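Local coordinates for protein enterotoxin type A (Staphylococcus aureus, PDB 1DYQ) that binds, in its natural form, MHC class II molecules at zinc-dependent and zinc-independent sites, and T-cell receptors, activating T cells as a superantigen and causing staphylococcal food poisoning, at residues 73-76 / 77-81; 204-207 / 208-211. The protein carries 3 engineered substitutions. All coordinates share one frame; numbering follows the deposited sequence. Where two conformers were deposited one is given.

Interaction 1 (73-76 / 77-81)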
loop_
_atom_site.group_PDB
_atom_site.type_symbol
_atom_site.label_atom_id
_atom_site.label_comp_id
_atom_site.label_asym_id
_atom_site.label_seq_id
_atom_site.Cartn_x
_atom_site.Cartn_y
_atom_site.Cartn_z
ATOM N N ASP A 73 -11.113 -7.745 4.842
ATOM C CA ASP A 73 -11.412 -9.049 4.311
ATOM C C ASP A 73 -12.429 -9.826 5.144
ATOM O O ASP A 73 -13.090 -10.707 4.553
ATOM C CB ASP A 73 -10.137 -9.931 4.282
ATOM C CG ASP A 73 -9.300 -9.815 3.072
ATOM O OD1 ASP A 73 -9.620 -9.150 2.080
ATOM O OD2 ASP A 73 -8.151 -10.418 3.111
ATOM N N SER A 74 -12.445 -9.664 6.439
ATOM C CA SER A 74 -13.201 -10.535 7.320
ATOM C C SER A 74 -13.634 -9.880 8.605
ATOM O O SER A 74 -13.205 -8.811 8.996
ATOM C CB SER A 74 -12.264 -11.743 7.687
ATOM O OG SER A 74 -11.268 -11.262 8.599
ATOM N N LYS A 75 -14.564 -10.590 9.279
ATOM C CA LYS A 75 -15.086 -10.126 10.567
ATOM C C LYS A 75 -14.033 -10.123 11.646
ATOM O O LYS A 75 -13.894 -9.151 12.383
ATOM C CB LYS A 75 -16.294 -10.986 10.915
ATOM C CG LYS A 75 -16.663 -11.166 12.347
ATOM C CD LYS A 75 -17.579 -12.400 12.516
ATOM C CE LYS A 75 -16.915 -13.639 11.917
ATOM N NZ LYS A 75 -17.844 -14.806 11.899
ATOM N N ASP A 76 -13.132 -11.121 11.643
ATOM C CA ASP A 76 -12.049 -11.084 12.648
ATOM C C ASP A 76 -11.161 -9.875 12.477
ATOM O O ASP A 76 -10.726 -9.261 13.466
ATOM C CB ASP A 76 -11.274 -12.399 12.612
ATOM C CG ASP A 76 -11.976 -13.458 13.468
ATOM O OD1 ASP A 76 -13.206 -13.377 13.630
ATOM O OD2 ASP A 76 -11.272 -14.342 13.979
ATOM N N ILE A 77 -10.899 -9.448 11.227
ATOM C CA ILE A 77 -10.050 -8.296 11.011
ATOM C C ILE A 77 -10.746 -7.000 11.417
ATOM O O ILE A 77 -10.183 -6.219 12.179
ATOM C CB ILE A 77 -9.533 -8.203 9.571
ATOM C CG1 ILE A 77 -8.623 -9.397 9.268
ATOM C CG2 ILE A 77 -8.775 -6.893 9.358
ATOM C CD1 ILE A 77 -8.344 -9.548 7.779
ATOM N N VAL A 78 -12.000 -6.820 10.975
ATOM C CA VAL A 78 -12.699 -5.586 11.342
ATOM C C VAL A 78 -12.903 -5.517 12.850
ATOM O O VAL A 78 -12.695 -4.438 13.432
ATOM C CB VAL A 78 -13.987 -5.358 10.559
ATOM C CG1 VAL A 78 -15.067 -6.358 10.831
ATOM C CG2 VAL A 78 -14.497 -3.924 10.846
ATOM N N ASP A 79 -13.166 -6.641 13.494
ATOM C CA ASP A 79 -13.320 -6.667 14.954
ATOM C C ASP A 79 -12.083 -6.268 15.710
ATOM O O ASP A 79 -12.205 -5.744 16.867
ATOM C CB ASP A 79 -13.844 -8.017 15.434
ATOM C CG ASP A 79 -15.301 -8.253 15.120
ATOM O OD1 ASP A 79 -15.995 -7.302 14.696
ATOM O OD2 ASP A 79 -15.752 -9.408 15.263
ATOM N N LYS A 80 -10.887 -6.325 15.155
ATOM C CA LYS A 80 -9.678 -5.868 15.816
ATOM C C LYS A 80 -9.688 -4.356 16.034
ATOM O O LYS A 80 -9.011 -3.814 16.908
ATOM C CB LYS A 80 -8.421 -6.199 14.993
ATOM C CG LYS A 80 -7.907 -7.603 15.055
ATOM C CD LYS A 80 -6.511 -7.699 14.395
ATOM C CE LYS A 80 -6.658 -7.942 12.908
ATOM N NZ LYS A 80 -5.635 -8.900 12.385
ATOM N N TYR A 81 -10.336 -3.618 15.113
ATOM C CA TYR A 81 -10.238 -2.202 15.038
ATOM C C TYR A 81 -11.526 -1.433 15.339
ATOM O O TYR A 81 -11.454 -0.236 15.626
ATOM C CB TYR A 81 -9.779 -1.802 13.589
ATOM C CG TYR A 81 -8.451 -2.513 13.265
ATOM C CD1 TYR A 81 -7.289 -2.125 13.911
ATOM C CD2 TYR A 81 -8.420 -3.496 12.304
ATOM C CE1 TYR A 81 -6.097 -2.789 13.640
ATOM C CE2 TYR A 81 -7.218 -4.150 12.006
ATOM C CZ TYR A 81 -6.080 -3.785 12.684
ATOM O OH TYR A 81 -4.885 -4.421 12.407
HETATM O O HOH W 1 -14.452 -11.700 15.344
#
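Asp79 N donates to Lys75 O over 2.8 Å, almost in line with the carbonyl, and this is the shortest helical bond of the turn. Val78 N reaches Ser74 O at 3.1 Å with an N-H...O angle of 171°. One residue earlier, Ile77 N would be left without a full helical partner, having only a weak bond to Ser74 O, and the hydroxyl of Ser74 meets the need: OG accepts from Ile77 N at 3.2 Å. With chi1 at 73°, OG swings round toward the start of the helix, and a short polar side chain such as serine can make this N-cap bond without obstructing the turn.

Water links the two carboxylates on the solvent side, donating to Asp76 OD1 at 2.7 Å and to Asp79 OD2 at 2.6 Å, so it probably eases the repulsion between them. Lys75 runs alongside Asp79 and points the same way, CG lying 3.5 Å from Asp79 OD2, but its bent chain carries the ammonium well away and no salt bridge forms between them. Asp76, in the first turn, suits the N-terminal end, where the helix dipole would probably favour a negative charge.

Beyond the polar network, Ile77 lays CG1 and CD1 alongside Ser74 OG, and its CD1 stands 3.9 Å from Asp73 CB. The carboxylate of Asp73 is engaged by a salt bridge to Arg215. Val78, buried against Ile53, sets CG1 beside the Lys75 carbonyl oxygen, 3.4 Å from O; branching at CB keeps valine's methyls close to the main chain. Together these contacts make a serine N-cap starting helix 75-81, the helix that follows the third strand and precedes the fourth in the OB-fold domain.

Interaction 2 (204-207 / 208-211)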
loop_
_atom_site.group_PDB
_atom_site.type_symbol
_atom_site.label_atom_id
_atom_site.label_comp_id
_atom_site.label_asym_id
_atom_site.label_seq_id
_atom_site.Cartn_x
_atom_site.Cartn_y
_atom_site.Cartn_z
ATOM N N GLY A 204 -3.785 -4.772 -13.620
ATOM C CA GLY A 204 -3.794 -3.338 -13.432
ATOM C C GLY A 204 -4.939 -2.637 -14.143
ATOM O O GLY A 204 -5.256 -1.488 -13.792
ATOM N N GLN A 205 -5.531 -3.259 -15.133
ATOM C CA GLN A 205 -6.623 -2.682 -15.909
ATOM C C GLN A 205 -7.892 -2.525 -15.071
ATOM O O GLN A 205 -8.785 -1.791 -15.489
ATOM C CB GLN A 205 -6.903 -3.498 -17.157
ATOM C CG GLN A 205 -7.556 -4.848 -16.960
ATOM C CD GLN A 205 -6.593 -5.986 -16.760
ATOM O OE1 GLN A 205 -5.538 -5.851 -16.153
ATOM N NE2 GLN A 205 -6.943 -7.164 -17.301
ATOM N N TYR A 206 -7.937 -3.137 -13.913
ATOM C CA TYR A 206 -9.063 -2.959 -12.978
ATOM C C TYR A 206 -8.596 -2.097 -11.818
ATOM O O TYR A 206 -8.120 -2.620 -10.808
ATOM C CB TYR A 206 -9.516 -4.335 -12.476
ATOM C CG TYR A 206 -9.947 -5.260 -13.587
ATOM C CD1 TYR A 206 -11.006 -4.888 -14.429
ATOM C CD2 TYR A 206 -9.290 -6.450 -13.828
ATOM C CE1 TYR A 206 -11.410 -5.735 -15.451
ATOM C CE2 TYR A 206 -9.698 -7.296 -14.848
ATOM C CZ TYR A 206 -10.754 -6.922 -15.642
ATOM O OH TYR A 206 -11.157 -7.760 -16.668
ATOM N N SER A 207 -8.800 -0.771 -11.936
ATOM C CA SER A 207 -8.264 0.127 -10.896
ATOM C C SER A 207 -9.027 0.002 -9.597
ATOM O O SER A 207 -8.491 0.220 -8.514
ATOM C CB SER A 207 -8.288 1.561 -11.347
ATOM O OG SER A 207 -9.655 1.977 -11.588
ATOM N N ASN A 208 -10.213 -0.540 -9.692
ATOM C CA ASN A 208 -10.981 -0.729 -8.432
ATOM C C ASN A 208 -10.416 -1.779 -7.544
ATOM O O ASN A 208 -10.768 -1.757 -6.324
ATOM C CB ASN A 208 -12.400 -0.903 -8.826
ATOM C CG ASN A 208 -12.634 -2.117 -9.681
ATOM O OD1 ASN A 208 -12.000 -2.348 -10.719
ATOM N ND2 ASN A 208 -13.566 -2.948 -9.236
ATOM N N THR A 209 -9.735 -2.810 -7.981
ATOM C CA THR A 209 -9.216 -3.902 -7.169
ATOM C C THR A 209 -7.711 -3.882 -7.111
ATOM O O THR A 209 -7.085 -4.749 -6.457
ATOM C CB THR A 209 -9.712 -5.251 -7.697
ATOM O OG1 THR A 209 -9.476 -5.350 -9.116
ATOM C CG2 THR A 209 -11.243 -5.374 -7.459
ATOM N N LEU A 210 -7.072 -2.888 -7.715
ATOM C CA LEU A 210 -5.587 -2.867 -7.677
ATOM C C LEU A 210 -5.048 -2.997 -6.277
ATOM O O LEU A 210 -4.036 -3.730 -6.041
ATOM C CB LEU A 210 -5.074 -1.645 -8.385
ATOM C CG LEU A 210 -4.432 -1.800 -9.751
ATOM C CD1 LEU A 210 -3.797 -0.481 -10.178
ATOM C CD2 LEU A 210 -3.413 -2.928 -9.758
ATOM N N LEU A 211 -5.625 -2.299 -5.305
ATOM C CA LEU A 211 -5.151 -2.327 -3.950
ATOM C C LEU A 211 -5.917 -3.292 -3.070
ATOM O O LEU A 211 -5.740 -3.330 -1.850
ATOM C CB LEU A 211 -5.175 -0.904 -3.328
ATOM C CG LEU A 211 -4.258 0.120 -3.984
ATOM C CD1 LEU A 211 -4.068 1.327 -3.060
ATOM C CD2 LEU A 211 -2.877 -0.529 -4.282
HETATM O O HOH W 2 -6.744 -5.680 -9.942
HETATM O O HOH W 3 -7.519 -0.304 -5.941
#
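A chi1 of 50° in Thr209 and 62° in Asn208 turns both side chains back on Tyr206. Each torsion sets its group between the residue's own backbone N and carbonyl carbon, which brings Thr209 OG1 to 3.5 Å from Tyr206 CB. The amide of Asn208 does likewise, and its OD1 comes to rest 3.6 Å from the same Tyr206 CB. Threonine and asparagine suit these positions because their short side chains place an oxygen close to the backbone of a tight bend.

The bend is a type I beta turn, with Ser207 and Asn208 at its corners, and Thr209 N closes it on Tyr206 O at 3.3 Å. The donor lies well above the carbonyl plane, so the bond is not aimed at a lone pair. One water, 2.9 Å from Thr209 OG1, adds a weak bond to Tyr206 O. A second water donates to Ser207 O and accepts from Leu211 N, at 2.8 Å each, standing where a helix would have a direct bond.

Leu210 is buried, its side chain turned back on the start of the loop: its CD2 packs on Gly204 CA at 3.7 Å, a van der Waals contact of methyl on main chain. Gly204 O is bound by Asn26 of helix 23-32, and Asn208 O by Tyr109 of strand 105-114.

Since the bond from Thr209 N to Tyr206 O is long and off the carbonyl plane, and Ser207 O and Asn208 O are met by a water and by Tyr109, the loop's shape probably depends on its surroundings as well as on its own backbone bonds.

Interaction 1 comes first along the chain, in the OB-fold domain, and interaction 2 follows much later in the loop between strands 195-198 and 219-221 of the beta-grasp domain. Their centres lie 23 Å apart and their nearest atoms about 8 Å, so they do not touch. Strand 105-114 is common ground: Tyr81 packs on its Val112 and Leu114, while its Tyr109 bonds the loop of 204-211. The same long loop also supplies Arg215 and Asn217 to residues of interaction 1. Both contacts thus border the junction of the two domains, away from the zinc site.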